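Local coordinates for DNA ligase (Aquifex aeolicus, PDB 3QWU), which binds adenosine and calcium and is probably an ATP-dependent polynucleotide ligase that joins nucleic acid ends through an adenylated intermediate, at residues 168-171 with 172-175; 281-284 with 285-289. All coordinates share one frame; numbering follows the deposited sequence.

Contact 1: 168-171 with 172-175; sequences LSQE and EKME
Ser169 and Glu172 exchange hydrogen bonds at the start of helix 170-180. The Ser169 hydroxyl, turned between its own N and carbonyl carbon (chi1 57°), accepts from Glu172 N at 3.2 Å from OG. In return, Glu172 OE2 takes two donors from the serine. Ser169 OG bonds to its anti lone pair, while Ser169 N comes from above the carboxylate plane, 3.1 Å from OE2. Two bonds on one oxygen should hold this carboxylate in place, and its OE1 rests 3.8 Å from Leu168 CG, the two side chains crossing at about a right angle.

On another side of the turn, Gln170 bends at chi2 (80°), which swings its amide over the end of Lys173. Lys173 NZ lies 3.1 Å from Gln170 OE1, well above the carbonyl plane, and has further partners in Asp158, Glu78 and Phe157 O. Gln170 NE2 donates to Glu78 and, weakly, to Met174 SD, which also packs 3.5 Å from Gln170 CG. Glu78 lines the adenosine pocket, so Gln170 and Lys173 both bond a first-shell carboxylate and probably help to position it. The reciprocal serine and glutamate bonds form a capping box at the helix N-terminus.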
loop_
_atom_site.group_PDB
_atom_site.type_symbol
_atom_site.label_atom_id
_atom_site.label_comp_id
_atom_site.label_asym_id
_atom_site.label_seq_id
_atom_site.Cartn_x
_atom_site.Cartn_y
_atom_site.Cartn_z
ATOM N N LEU A 168 -7.563 29.236 21.301
ATOM C CA LEU A 168 -8.500 30.297 21.558
ATOM C C LEU A 168 -9.844 29.887 20.924
ATOM O O LEU A 168 -9.889 29.169 19.948
ATOM C CB LEU A 168 -7.991 31.643 21.040
ATOM C CG LEU A 168 -6.912 32.380 21.865
ATOM C CD1 LEU A 168 -5.659 31.537 22.277
ATOM C CD2 LEU A 168 -6.464 33.643 21.102
ATOM N N SER A 169 -10.932 30.294 21.538
ATOM C CA SER A 169 -12.240 29.966 21.067
ATOM C C SER A 169 -12.458 30.589 19.683
ATOM O O SER A 169 -11.705 31.468 19.272
ATOM C CB SER A 169 -13.273 30.512 22.050
ATOM O OG SER A 169 -13.039 31.908 22.163
ATOM N N GLN A 170 -13.508 30.151 18.993
ATOM C CA GLN A 170 -13.869 30.740 17.730
ATOM C C GLN A 170 -14.096 32.242 17.816
ATOM O O GLN A 170 -13.579 32.985 16.997
ATOM C CB GLN A 170 -15.089 30.049 17.096
ATOM C CG GLN A 170 -15.213 30.405 15.584
ATOM C CD GLN A 170 -14.277 29.578 14.688
ATOM O OE1 GLN A 170 -13.721 28.585 15.116
ATOM N NE2 GLN A 170 -14.181 29.950 13.425
ATOM N N GLU A 171 -14.890 32.668 18.803
ATOM C CA GLU A 171 -15.176 34.083 19.065
ATOM C C GLU A 171 -13.873 34.878 19.207
ATOM O O GLU A 171 -13.659 35.894 18.538
ATOM C CB GLU A 171 -15.994 34.227 20.352
ATOM C CG GLU A 171 -15.970 35.663 20.995
ATOM C CD GLU A 171 -16.257 35.665 22.497
ATOM O OE1 GLU A 171 -17.389 35.283 22.883
ATOM O OE2 GLU A 171 -15.359 36.068 23.290
ATOM N N GLU A 172 -13.016 34.416 20.122
ATOM C CA GLU A 172 -11.738 35.059 20.404
ATOM C C GLU A 172 -10.903 35.116 19.158
ATOM O O GLU A 172 -10.226 36.100 18.908
ATOM C CB GLU A 172 -10.907 34.266 21.400
ATOM C CG GLU A 172 -11.248 34.424 22.895
ATOM C CD GLU A 172 -10.329 33.539 23.785
ATOM O OE1 GLU A 172 -9.329 34.136 24.288
ATOM O OE2 GLU A 172 -10.573 32.286 23.932
ATOM N N LYS A 173 -10.913 34.022 18.400
ATOM C CA LYS A 173 -10.130 33.937 17.171
ATOM C C LYS A 173 -10.692 34.945 16.166
ATOM O O LYS A 173 -9.961 35.772 15.661
ATOM C CB LYS A 173 -10.159 32.494 16.640
ATOM C CG LYS A 173 -9.771 32.276 15.211
ATOM C CD LYS A 173 -9.482 30.781 14.908
ATOM C CE LYS A 173 -10.735 29.962 14.407
ATOM N NZ LYS A 173 -10.647 28.419 14.554
ATOM N N MET A 174 -11.991 34.895 15.908
ATOM C CA MET A 174 -12.585 35.795 14.931
ATOM C C MET A 174 -12.375 37.275 15.323
ATOM O O MET A 174 -12.151 38.089 14.459
ATOM C CB MET A 174 -14.043 35.412 14.614
ATOM C CG MET A 174 -14.106 34.060 13.867
ATOM S SD MET A 174 -15.701 33.192 13.523
ATOM C CE MET A 174 -16.628 34.434 12.563
ATOM N N GLU A 175 -12.309 37.595 16.617
ATOM C CA GLU A 175 -12.039 38.978 17.053
ATOM C C GLU A 175 -10.600 39.422 16.776
ATOM O O GLU A 175 -10.391 40.544 16.292
ATOM C CB GLU A 175 -12.377 39.172 18.533
ATOM C CG GLU A 175 -13.839 39.606 18.756
ATOM C CD GLU A 175 -14.478 39.038 20.037
ATOM O OE1 GLU A 175 -13.755 38.861 21.051
ATOM O OE2 GLU A 175 -15.716 38.780 20.028
#

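Contact 2: 281-284 with 285-289; sequences LGRA and FIDGL
Helix 276-299, in the C-terminal region of the ligase, carries this contact as a single run of helical turns with side chains paired at i and i+4, and it packs against a second subunit. The backbone bonds are uneven: Ile286 N lies 2.7 Å from Gly282 O, whereas the bond from Phe285 N to Leu281 O is weak at 3.3 Å.

On the apolar side, Leu281 and Phe285 run side by side and point the same way. With CG anti to the backbone N (chi1 175°), the Leu281 side chain lies beside the ring, its CD1 methyl 3.5 Å from Phe285 CE2. Both side chains also touch Ile240 of helix 233-242, and the Phe285 ring meets Phe285 of the second subunit with the planes at about 30°. Ile286 folds CG1 over the backbone, 3.1 Å from Gly282 O, and packs on Tyr278 of the second subunit.

The polar side holds a salt bridge within the helix. Arg283 is extended from CG to NE, where Glu279 forms a further salt bridge, and its guanidinium has a cation-pi contact with Tyr278 of the second subunit. The same tyrosine is hydrogen-bonded to Asp287 OD1. The carboxylate is turned 43° from the guanidinium plane, and Arg283 NH1 meets the syn lone pair of Asp287 OD2 at 2.9 Å.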
loop_
_atom_site.group_PDB
_atom_site.type_symbol
_atom_site.label_atom_id
_atom_site.label_comp_id
_atom_site.label_asym_id
_atom_site.label_seq_id
_atom_site.Cartn_x
_atom_site.Cartn_y
_atom_site.Cartn_z
ATOM N N LEU A 281 -10.406 7.116 -10.407
ATOM C CA LEU A 281 -9.455 6.440 -9.507
ATOM C C LEU A 281 -8.290 5.731 -10.301
ATOM O O LEU A 281 -7.144 5.822 -9.915
ATOM C CB LEU A 281 -10.166 5.527 -8.474
ATOM C CG LEU A 281 -9.180 4.704 -7.595
ATOM C CD1 LEU A 281 -8.227 5.571 -6.751
ATOM C CD2 LEU A 281 -9.917 3.669 -6.719
ATOM N N GLY A 282 -8.615 5.069 -11.413
ATOM C CA GLY A 282 -7.664 4.450 -12.315
ATOM C C GLY A 282 -6.653 5.444 -12.871
ATOM O O GLY A 282 -5.439 5.198 -12.896
ATOM N N ARG A 283 -7.154 6.589 -13.323
ATOM C CA ARG A 283 -6.284 7.665 -13.822
ATOM C C ARG A 283 -5.411 8.219 -12.781
ATOM O O ARG A 283 -4.304 8.557 -13.036
ATOM C CB ARG A 283 -7.117 8.799 -14.425
ATOM C CG ARG A 283 -7.621 8.425 -15.790
ATOM C CD ARG A 283 -8.336 9.578 -16.452
ATOM N NE ARG A 283 -8.641 9.220 -17.833
ATOM C CZ ARG A 283 -7.759 9.203 -18.834
ATOM N NH1 ARG A 283 -6.465 9.548 -18.652
ATOM N NH2 ARG A 283 -8.179 8.825 -20.046
ATOM N N ALA A 284 -5.906 8.370 -11.584
ATOM C CA ALA A 284 -5.069 8.859 -10.555
ATOM C C ALA A 284 -3.825 7.953 -10.416
ATOM O O ALA A 284 -2.732 8.470 -10.399
ATOM C CB ALA A 284 -5.834 8.965 -9.289
ATOM N N PHE A 285 -3.968 6.629 -10.335
ATOM C CA PHE A 285 -2.795 5.770 -10.208
ATOM C C PHE A 285 -2.038 5.667 -11.512
ATOM O O PHE A 285 -0.823 5.767 -11.557
ATOM C CB PHE A 285 -3.167 4.357 -9.828
ATOM C CG PHE A 285 -3.577 4.183 -8.387
ATOM C CD1 PHE A 285 -2.631 4.212 -7.368
ATOM C CD2 PHE A 285 -4.867 3.926 -8.058
ATOM C CE1 PHE A 285 -2.989 4.024 -6.068
ATOM C CE2 PHE A 285 -5.213 3.777 -6.737
ATOM C CZ PHE A 285 -4.253 3.800 -5.757
ATOM N N ILE A 286 -2.745 5.425 -12.592
ATOM C CA ILE A 286 -2.072 5.123 -13.819
ATOM C C ILE A 286 -1.382 6.360 -14.403
ATOM O O ILE A 286 -0.229 6.275 -14.827
ATOM C CB ILE A 286 -3.024 4.551 -14.856
ATOM C CG1 ILE A 286 -3.557 3.184 -14.391
ATOM C CG2 ILE A 286 -2.292 4.463 -16.190
ATOM C CD1 ILE A 286 -4.612 2.496 -15.338
ATOM N N ASP A 287 -2.055 7.499 -14.479
ATOM C CA ASP A 287 -1.381 8.639 -15.123
ATOM C C ASP A 287 -0.241 9.253 -14.330
ATOM O O ASP A 287 0.713 9.735 -14.926
ATOM C CB ASP A 287 -2.354 9.711 -15.510
ATOM C CG ASP A 287 -3.269 9.267 -16.563
ATOM O OD1 ASP A 287 -2.886 8.362 -17.361
ATOM O OD2 ASP A 287 -4.388 9.791 -16.574
ATOM N N GLY A 288 -0.277 9.199 -13.012
ATOM C CA GLY A 288 0.869 9.689 -12.234
ATOM C C GLY A 288 2.112 8.860 -12.461
ATOM O O GLY A 288 3.187 9.368 -12.585
ATOM N N LEU A 289 1.929 7.564 -12.551
ATOM C CA LEU A 289 3.026 6.634 -12.755
ATOM C C LEU A 289 3.499 6.710 -14.200
ATOM O O LEU A 289 4.681 6.683 -14.434
ATOM C CB LEU A 289 2.588 5.195 -12.353
ATOM C CG LEU A 289 3.299 4.404 -11.250
ATOM C CD1 LEU A 289 4.203 5.227 -10.287
ATOM C CD2 LEU A 289 2.334 3.562 -10.463
#

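Contact 1 caps the start of helix 170-180 and contact 2 lies within helix 276-299; they sit on opposite sides of the chain's centre, their own centres about 42 Å apart and their nearest atoms about 31 Å apart. Contact 1 lies in the RNA ligase-like region, beside the adenosine pocket: the side chain of Lys173 is about 6 Å from the bound adenosine and about 4 Å from that of Lys219, a pocket residue. Contact 2, in the Pab1020-type C-terminal region, is nearer the metal site, with the Ala284 side chain about 11 Å from the calcium ion and about 8 Å from that of its ligand Asp239. Contact 2 also faces the second subunit, which does not touch contact 1.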